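Local structure of 6-aminohexanoate-cyclic-dimer hydrolase (Arthrobacter sp., 3A2Q) at residues Glu365-Trp377 against Phe424-Ile436. The protein hydrolyses the cyclic dimer of 6-aminohexanoate, a nylon-6 by-product, opening the ring to give the linear dimer. The protein carries 1 engineered substitution. Residues are numbered along the deposited sequence; the frame is centred on the assembly and turned at random.
Sequences ELRYYAGKVERWW and FTVPFNVSGQPAI
In this amidase-family α/β fold, helix 356-378 packs across the short helix 427-431 that leads into sheet strand 435-442, with Ala-370 and Ser-431 at the crossing. The axes of the two helical segments cross at -103°, yet Ala-370 CA and Ser-431 CA lie 4.0 Å apart. An approach this close is consistent with the small Ala-370 methyl, whose CB sits 3.7 Å from Ser-431 CA. One residue back on each helix, Val-430 directs CG1 at the edge of the Tyr-369 ring, 3.8 Å from Tyr-369 CD2. Tyr-369 runs alongside Pro-427, and its hydroxyl hydrogen-bonds to Ala-302 O.

At the other end, Gln-433 reaches out to face the Trp-377 indole. The amide stands steeply on it, planes 78° apart, and Gln-433 NE2 lies over one face toward the rim, 3.0 Å from Trp-377 CE3; Trp-376 covers the opposite face. Ser-431 OG donates to Gln-433 OE1 at 2.6 Å, approaching 16° out of the carbonyl plane, which helps fix the amide's rotation and leaves NE2 on the indole side. Val-373 CG1 touches Gln-433 OE1 at 3.3 Å. A smaller residue such as alanine at Trp-377 would probably strip the amide nitrogen of its aromatic cover and leave Phe-428 CE1 without its neighbour CH2.

No direct hydrogen bond joins the segments; three waters do so instead. One links Arg-367 NH1 to Val-430 O, another Glu-374 OE2 to Ser-431 O, and a third donates to Glu-374 OE1 while accepting weakly from Gln-433 NE2. The chemistry thus implies an apolar patch at Leu-366, Tyr-369, Ala-370 and Val-430 beside a buried Ser-Gln pair against the indole, with individual waters carrying the polar links.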
ATOM      1  N   GLU A 365      23.333   6.242   2.310  1.00 27.98           N
ATOM      2  CA  GLU A 365      23.364   4.780   2.279  1.00 27.28           C
ATOM      3  C   GLU A 365      22.184   4.234   1.481  1.00 27.33           C
ATOM      4  O   GLU A 365      22.306   3.219   0.799  1.00 27.59           O
ATOM      5  CB  GLU A 365      23.345   4.203   3.700  1.00 29.31           C
ATOM      6  CG  GLU A 365      24.694   4.286   4.414  1.00 35.16           C
ATOM      7  CD  GLU A 365      25.841   3.756   3.563  1.00 42.35           C
ATOM      8  OE1 GLU A 365      25.762   2.599   3.100  1.00 46.48           O
ATOM      9  OE2 GLU A 365      26.824   4.494   3.352  1.00 49.84           O
ATOM     10  N   LEU A 366      21.043   4.907   1.572  1.00 26.65           N
ATOM     11  CA  LEU A 366      19.868   4.473   0.830  1.00 26.43           C
ATOM     12  C   LEU A 366      20.100   4.670  -0.667  1.00 25.89           C
ATOM     13  O   LEU A 366      19.772   3.794  -1.469  1.00 24.74           O
ATOM     14  CB  LEU A 366      18.624   5.258   1.263  1.00 25.39           C
ATOM     15  CG  LEU A 366      18.166   5.136   2.721  1.00 27.63           C
ATOM     16  CD1 LEU A 366      16.773   5.726   2.844  1.00 29.43           C
ATOM     17  CD2 LEU A 366      18.155   3.685   3.160  1.00 27.62           C
ATOM     18  N   ARG A 367      20.670   5.814  -1.042  1.00 23.57           N
ATOM     19  CA  ARG A 367      20.921   6.090  -2.454  1.00 22.57           C
ATOM     20  C   ARG A 367      21.907   5.071  -3.014  1.00 23.64           C
ATOM     21  O   ARG A 367      21.739   4.584  -4.125  1.00 24.22           O
ATOM     22  CB  ARG A 367      21.481   7.510  -2.655  1.00 22.54           C
ATOM     23  CG  ARG A 367      20.670   8.626  -2.007  1.00 25.67           C
ATOM     24  CD  ARG A 367      19.168   8.473  -2.222  1.00 28.57           C
ATOM     25  NE  ARG A 367      18.447   9.623  -1.683  1.00 28.12           N
ATOM     26  CZ  ARG A 367      17.209   9.584  -1.198  1.00 25.79           C
ATOM     27  NH1 ARG A 367      16.533   8.440  -1.174  1.00 22.69           N
ATOM     28  NH2 ARG A 367      16.648  10.694  -0.736  1.00 24.63           N
ATOM     29  N   TYR A 368      22.939   4.747  -2.241  1.00 26.51           N
ATOM     30  CA  TYR A 368      23.922   3.783  -2.710  1.00 26.62           C
ATOM     31  C   TYR A 368      23.296   2.411  -2.902  1.00 27.19           C
ATOM     32  O   TYR A 368      23.568   1.740  -3.893  1.00 27.42           O
ATOM     33  CB  TYR A 368      25.113   3.705  -1.746  1.00 31.18           C
ATOM     34  CG  TYR A 368      26.212   4.698  -2.081  1.00 35.84           C
ATOM     35  CD1 TYR A 368      26.795   4.712  -3.348  1.00 33.74           C
ATOM     36  CD2 TYR A 368      26.664   5.629  -1.140  1.00 37.28           C
ATOM     37  CE1 TYR A 368      27.797   5.627  -3.678  1.00 35.36           C
ATOM     38  CE2 TYR A 368      27.672   6.552  -1.461  1.00 32.07           C
ATOM     39  CZ  TYR A 368      28.231   6.542  -2.735  1.00 39.03           C
ATOM     40  OH  TYR A 368      29.214   7.445  -3.078  1.00 38.43           O
ATOM     41  N   TYR A 369      22.443   1.999  -1.970  1.00 28.06           N
ATOM     42  CA  TYR A 369      21.798   0.697  -2.085  1.00 26.49           C
ATOM     43  C   TYR A 369      20.881   0.693  -3.304  1.00 24.64           C
ATOM     44  O   TYR A 369      20.856  -0.272  -4.071  1.00 25.08           O
ATOM     45  CB  TYR A 369      20.991   0.384  -0.829  1.00 26.33           C
ATOM     46  CG  TYR A 369      20.414  -1.007  -0.851  1.00 25.75           C
ATOM     47  CD1 TYR A 369      21.230  -2.126  -0.663  1.00 23.16           C
ATOM     48  CD2 TYR A 369      19.060  -1.211  -1.101  1.00 29.25           C
ATOM     49  CE1 TYR A 369      20.703  -3.420  -0.728  1.00 28.53           C
ATOM     50  CE2 TYR A 369      18.523  -2.495  -1.167  1.00 27.86           C
ATOM     51  CZ  TYR A 369      19.347  -3.594  -0.980  1.00 29.74           C
ATOM     52  OH  TYR A 369      18.804  -4.858  -1.047  1.00 27.34           O
ATOM     53  N   ALA A 370      20.130   1.776  -3.483  1.00 24.38           N
ATOM     54  CA  ALA A 370      19.228   1.898  -4.624  1.00 25.44           C
ATOM     55  C   ALA A 370      20.015   1.630  -5.901  1.00 23.23           C
ATOM     56  O   ALA A 370      19.562   0.911  -6.787  1.00 25.89           O
ATOM     57  CB  ALA A 370      18.625   3.297  -4.669  1.00 24.25           C
ATOM     58  N   GLY A 371      21.201   2.219  -5.992  1.00 26.10           N
ATOM     59  CA  GLY A 371      22.023   2.021  -7.170  1.00 26.23           C
ATOM     60  C   GLY A 371      22.386   0.563  -7.387  1.00 28.22           C
ATOM     61  O   GLY A 371      22.301   0.062  -8.509  1.00 27.14           O
ATOM     62  N   LYS A 372      22.788  -0.122  -6.321  1.00 26.46           N
ATOM     63  CA  LYS A 372      23.165  -1.526  -6.440  1.00 27.39           C
ATOM     64  C   LYS A 372      21.992  -2.340  -6.964  1.00 29.71           C
ATOM     65  O   LYS A 372      22.161  -3.205  -7.823  1.00 27.83           O
ATOM     66  CB  LYS A 372      23.628  -2.091  -5.091  1.00 31.96           C
ATOM     67  CG  LYS A 372      24.886  -1.435  -4.525  1.00 40.86           C
ATOM     68  CD  LYS A 372      25.500  -2.264  -3.396  1.00 44.53           C
ATOM     69  CE  LYS A 372      24.501  -2.540  -2.278  1.00 49.24           C
ATOM     70  NZ  LYS A 372      25.033  -3.510  -1.275  1.00 53.99           N
ATOM     71  N   VAL A 373      20.799  -2.054  -6.452  1.00 25.82           N
ATOM     72  CA  VAL A 373      19.610  -2.769  -6.883  1.00 24.20           C
ATOM     73  C   VAL A 373      19.286  -2.508  -8.353  1.00 24.05           C
ATOM     74  O   VAL A 373      19.120  -3.441  -9.136  1.00 23.08           O
ATOM     75  CB  VAL A 373      18.373  -2.368  -6.048  1.00 26.20           C
ATOM     76  CG1 VAL A 373      17.136  -2.991  -6.658  1.00 21.08           C
ATOM     77  CG2 VAL A 373      18.537  -2.823  -4.597  1.00 22.77           C
ATOM     78  N   GLU A 374      19.199  -1.236  -8.723  1.00 21.84           N
ATOM     79  CA  GLU A 374      18.859  -0.864 -10.100  1.00 24.13           C
ATOM     80  C   GLU A 374      19.823  -1.357 -11.173  1.00 23.96           C
ATOM     81  O   GLU A 374      19.429  -1.539 -12.321  1.00 27.20           O
ATOM     82  CB  GLU A 374      18.720   0.652 -10.223  1.00 25.99           C
ATOM     83  CG  GLU A 374      17.564   1.241  -9.441  1.00 24.28           C
ATOM     84  CD  GLU A 374      17.227   2.646  -9.903  1.00 33.88           C
ATOM     85  OE1 GLU A 374      16.543   2.779 -10.941  1.00 30.57           O
ATOM     86  OE2 GLU A 374      17.661   3.615  -9.240  1.00 30.02           O
ATOM     87  N   ARG A 375      21.081  -1.571 -10.807  1.00 25.73           N
ATOM     88  CA  ARG A 375      22.071  -2.043 -11.767  1.00 24.01           C
ATOM     89  C   ARG A 375      21.716  -3.388 -12.394  1.00 28.70           C
ATOM     90  O   ARG A 375      22.222  -3.723 -13.462  1.00 27.93           O
ATOM     91  CB  ARG A 375      23.450  -2.126 -11.113  1.00 28.93           C
ATOM     92  CG  ARG A 375      24.241  -0.827 -11.192  1.00 36.91           C
ATOM     93  CD  ARG A 375      25.683  -1.033 -10.754  1.00 44.19           C
ATOM     94  NE  ARG A 375      25.913  -0.644  -9.367  1.00 51.15           N
ATOM     95  CZ  ARG A 375      25.938   0.616  -8.940  1.00 51.75           C
ATOM     96  NH1 ARG A 375      25.747   1.615  -9.793  1.00 57.68           N
ATOM     97  NH2 ARG A 375      26.160   0.878  -7.661  1.00 52.11           N
ATOM     98  N   TRP A 376      20.849  -4.156 -11.736  1.00 28.15           N
ATOM     99  CA  TRP A 376      20.423  -5.460 -12.253  1.00 28.27           C
ATOM    100  C   TRP A 376      19.582  -5.255 -13.512  1.00 29.80           C
ATOM    101  O   TRP A 376      19.697  -6.013 -14.480  1.00 31.28           O
ATOM    102  CB  TRP A 376      19.594  -6.206 -11.199  1.00 26.90           C
ATOM    103  CG  TRP A 376      19.264  -7.636 -11.549  1.00 25.91           C
ATOM    104  CD1 TRP A 376      20.136  -8.688 -11.625  1.00 27.93           C
ATOM    105  CD2 TRP A 376      17.964  -8.171 -11.828  1.00 27.68           C
ATOM    106  NE1 TRP A 376      19.457  -9.847 -11.926  1.00 27.40           N
ATOM    107  CE2 TRP A 376      18.124  -9.558 -12.057  1.00 23.88           C
ATOM    108  CE3 TRP A 376      16.681  -7.616 -11.904  1.00 24.50           C
ATOM    109  CZ2 TRP A 376      17.047 -10.396 -12.358  1.00 28.88           C
ATOM    110  CZ3 TRP A 376      15.608  -8.451 -12.202  1.00 29.03           C
ATOM    111  CH2 TRP A 376      15.799  -9.827 -12.425  1.00 28.15           C
ATOM    112  N   TRP A 377      18.737  -4.226 -13.493  1.00 26.25           N
ATOM    113  CA  TRP A 377      17.879  -3.912 -14.633  1.00 27.90           C
ATOM    114  C   TRP A 377      18.737  -3.276 -15.724  1.00 30.60           C
ATOM    115  O   TRP A 377      18.513  -3.483 -16.916  1.00 30.14           O
ATOM    116  CB  TRP A 377      16.765  -2.954 -14.205  1.00 26.61           C
ATOM    117  CG  TRP A 377      15.606  -3.651 -13.537  1.00 28.04           C
ATOM    118  CD1 TRP A 377      14.429  -4.021 -14.122  1.00 26.66           C
ATOM    119  CD2 TRP A 377      15.533  -4.100 -12.173  1.00 25.00           C
ATOM    120  NE1 TRP A 377      13.628  -4.672 -13.210  1.00 28.47           N
ATOM    121  CE2 TRP A 377      14.282  -4.734 -12.007  1.00 25.39           C
ATOM    122  CE3 TRP A 377      16.408  -4.027 -11.077  1.00 26.51           C
ATOM    123  CZ2 TRP A 377      13.880  -5.296 -10.788  1.00 26.15           C
ATOM    124  CZ3 TRP A 377      16.012  -4.586  -9.863  1.00 21.37           C
ATOM    125  CH2 TRP A 377      14.756  -5.213  -9.731  1.00 26.15           C
ATOM    126  N   PHE A 424      10.800  -8.660   1.566  1.00 22.30           N
ATOM    127  CA  PHE A 424      10.802  -8.671   0.099  1.00 23.54           C
ATOM    128  C   PHE A 424      10.150  -7.432  -0.537  1.00 23.22           C
ATOM    129  O   PHE A 424      10.109  -7.311  -1.765  1.00 23.41           O
ATOM    130  CB  PHE A 424      10.097  -9.926  -0.422  1.00 21.75           C
ATOM    131  CG  PHE A 424      10.945 -11.174  -0.390  1.00 21.18           C
ATOM    132  CD1 PHE A 424      12.097 -11.245   0.392  1.00 22.73           C
ATOM    133  CD2 PHE A 424      10.562 -12.298  -1.115  1.00 23.94           C
ATOM    134  CE1 PHE A 424      12.853 -12.417   0.452  1.00 25.09           C
ATOM    135  CE2 PHE A 424      11.311 -13.474  -1.062  1.00 25.91           C
ATOM    136  CZ  PHE A 424      12.459 -13.532  -0.276  1.00 25.38           C
ATOM    137  N   THR A 425       9.641  -6.512   0.280  1.00 21.76           N
ATOM    138  CA  THR A 425       9.020  -5.313  -0.275  1.00 21.39           C
ATOM    139  C   THR A 425       9.852  -4.054  -0.038  1.00 24.94           C
ATOM    140  O   THR A 425       9.946  -3.187  -0.908  1.00 21.81           O
ATOM    141  CB  THR A 425       7.600  -5.074   0.302  1.00 25.50           C
ATOM    142  OG1 THR A 425       7.627  -5.228   1.726  1.00 22.29           O
ATOM    143  CG2 THR A 425       6.591  -6.048  -0.302  1.00 20.59           C
ATOM    144  N   VAL A 426      10.477  -3.962   1.130  1.00 22.42           N
ATOM    145  CA  VAL A 426      11.253  -2.773   1.469  1.00 22.24           C
ATOM    146  C   VAL A 426      12.419  -2.407   0.534  1.00 22.68           C
ATOM    147  O   VAL A 426      12.715  -1.225   0.354  1.00 23.33           O
ATOM    148  CB  VAL A 426      11.750  -2.845   2.945  1.00 24.03           C
ATOM    149  CG1 VAL A 426      12.877  -3.835   3.084  1.00 26.81           C
ATOM    150  CG2 VAL A 426      12.173  -1.469   3.415  1.00 24.78           C
ATOM    151  N   PRO A 427      13.084  -3.399  -0.089  1.00 22.13           N
ATOM    152  CA  PRO A 427      14.186  -3.002  -0.973  1.00 23.19           C
ATOM    153  C   PRO A 427      13.745  -2.058  -2.093  1.00 22.59           C
ATOM    154  O   PRO A 427      14.516  -1.214  -2.543  1.00 23.27           O
ATOM    155  CB  PRO A 427      14.689  -4.336  -1.528  1.00 24.38           C
ATOM    156  CG  PRO A 427      14.299  -5.327  -0.492  1.00 21.31           C
ATOM    157  CD  PRO A 427      12.927  -4.863  -0.076  1.00 21.63           C
ATOM    158  N   PHE A 428      12.500  -2.196  -2.537  1.00 21.13           N
ATOM    159  CA  PHE A 428      12.003  -1.374  -3.630  1.00 21.09           C
ATOM    160  C   PHE A 428      11.483  -0.010  -3.216  1.00 24.31           C
ATOM    161  O   PHE A 428      11.235   0.846  -4.065  1.00 24.26           O
ATOM    162  CB  PHE A 428      10.995  -2.203  -4.421  1.00 20.72           C
ATOM    163  CG  PHE A 428      11.554  -3.538  -4.806  1.00 22.42           C
ATOM    164  CD1 PHE A 428      12.630  -3.610  -5.694  1.00 25.44           C
ATOM    165  CD2 PHE A 428      11.156  -4.694  -4.144  1.00 24.28           C
ATOM    166  CE1 PHE A 428      13.308  -4.807  -5.905  1.00 20.21           C
ATOM    167  CE2 PHE A 428      11.830  -5.899  -4.347  1.00 20.89           C
ATOM    168  CZ  PHE A 428      12.911  -5.955  -5.228  1.00 24.29           C
ATOM    169  N   ASN A 429      11.319   0.196  -1.911  1.00 23.21           N
ATOM    170  CA  ASN A 429      10.934   1.512  -1.421  1.00 21.05           C
ATOM    171  C   ASN A 429      12.243   2.286  -1.491  1.00 21.67           C
ATOM    172  O   ASN A 429      12.261   3.476  -1.779  1.00 20.82           O
ATOM    173  CB  ASN A 429      10.485   1.480   0.044  1.00 20.85           C
ATOM    174  CG  ASN A 429       9.130   0.864   0.218  1.00 22.54           C
ATOM    175  OD1 ASN A 429       9.010  -0.336   0.453  1.00 19.83           O
ATOM    176  ND2 ASN A 429       8.089   1.681   0.085  1.00 21.99           N
ATOM    177  N   VAL A 430      13.349   1.596  -1.219  1.00 21.38           N
ATOM    178  CA  VAL A 430      14.652   2.252  -1.270  1.00 22.21           C
ATOM    179  C   VAL A 430      15.075   2.565  -2.702  1.00 23.48           C
ATOM    180  O   VAL A 430      15.580   3.649  -2.967  1.00 22.67           O
ATOM    181  CB  VAL A 430      15.745   1.408  -0.586  1.00 23.39           C
ATOM    182  CG1 VAL A 430      17.108   2.067  -0.774  1.00 21.66           C
ATOM    183  CG2 VAL A 430      15.431   1.277   0.897  1.00 25.79           C
ATOM    184  N   SER A 431      14.862   1.633  -3.630  1.00 25.04           N
ATOM    185  CA  SER A 431      15.247   1.876  -5.019  1.00 22.92           C
ATOM    186  C   SER A 431      14.244   2.772  -5.740  1.00 25.18           C
ATOM    187  O   SER A 431      14.594   3.440  -6.710  1.00 25.15           O
ATOM    188  CB  SER A 431      15.381   0.556  -5.789  1.00 22.65           C
ATOM    189  OG  SER A 431      14.111  -0.020  -6.012  1.00 19.56           O
ATOM    190  N   GLY A 432      12.996   2.774  -5.275  1.00 20.69           N
ATOM    191  CA  GLY A 432      11.976   3.602  -5.897  1.00 22.77           C
ATOM    192  C   GLY A 432      11.332   2.978  -7.126  1.00 22.63           C
ATOM    193  O   GLY A 432      10.544   3.630  -7.811  1.00 22.28           O
ATOM    194  N   GLN A 433      11.655   1.718  -7.410  1.00 20.30           N
ATOM    195  CA  GLN A 433      11.091   1.039  -8.573  1.00 22.00           C
ATOM    196  C   GLN A 433       9.636   0.655  -8.389  1.00 22.19           C
ATOM    197  O   GLN A 433       9.197   0.353  -7.282  1.00 23.33           O
ATOM    198  CB  GLN A 433      11.896  -0.214  -8.893  1.00 21.55           C
ATOM    199  CG  GLN A 433      13.303   0.075  -9.340  1.00 21.93           C
ATOM    200  CD  GLN A 433      14.194  -1.136  -9.211  1.00 26.56           C
ATOM    201  OE1 GLN A 433      14.470  -1.597  -8.106  1.00 27.18           O
ATOM    202  NE2 GLN A 433      14.646  -1.661 -10.336  1.00 31.80           N
ATOM    203  N   PRO A 434       8.864   0.654  -9.486  1.00 21.44           N
ATOM    204  CA  PRO A 434       7.447   0.298  -9.412  1.00 21.03           C
ATOM    205  C   PRO A 434       7.335  -1.193  -9.090  1.00 20.05           C
ATOM    206  O   PRO A 434       8.033  -2.024  -9.677  1.00 20.61           O
ATOM    207  CB  PRO A 434       6.928   0.654 -10.804  1.00 18.79           C
ATOM    208  CG  PRO A 434       8.120   0.384 -11.677  1.00 20.90           C
ATOM    209  CD  PRO A 434       9.275   0.936 -10.875  1.00 20.93           C
ATOM    210  N   ALA A 435       6.461  -1.532  -8.148  1.00 18.82           N
ATOM    211  CA  ALA A 435       6.300  -2.923  -7.738  1.00 17.89           C
ATOM    212  C   ALA A 435       4.845  -3.185  -7.425  1.00 18.02           C
ATOM    213  O   ALA A 435       4.214  -2.435  -6.677  1.00 20.65           O
ATOM    214  CB  ALA A 435       7.161  -3.210  -6.506  1.00 20.37           C
ATOM    215  N   ILE A 436       4.312  -4.262  -7.984  1.00 20.10           N
ATOM    216  CA  ILE A 436       2.911  -4.581  -7.782  1.00 19.05           C
ATOM    217  C   ILE A 436       2.718  -5.974  -7.197  1.00 21.34           C
ATOM    218  O   ILE A 436       3.473  -6.900  -7.504  1.00 20.38           O
ATOM    219  CB  ILE A 436       2.148  -4.468  -9.134  1.00 22.82           C
ATOM    220  CG1 ILE A 436       0.636  -4.512  -8.914  1.00 23.30           C
ATOM    221  CG2 ILE A 436       2.579  -5.597 -10.069  1.00 25.47           C
ATOM    222  CD1 ILE A 436      -0.152  -4.130 -10.152  1.00 25.38           C
TER
HETATM  223  O   HOH W   1      17.019   5.951  -2.815  1.00 26.10           O
HETATM  224  O   HOH W   2      16.547   5.313  -7.194  1.00 27.11           O
HETATM  225  O   HOH W   3      15.627   0.655 -12.330  1.00 28.58           O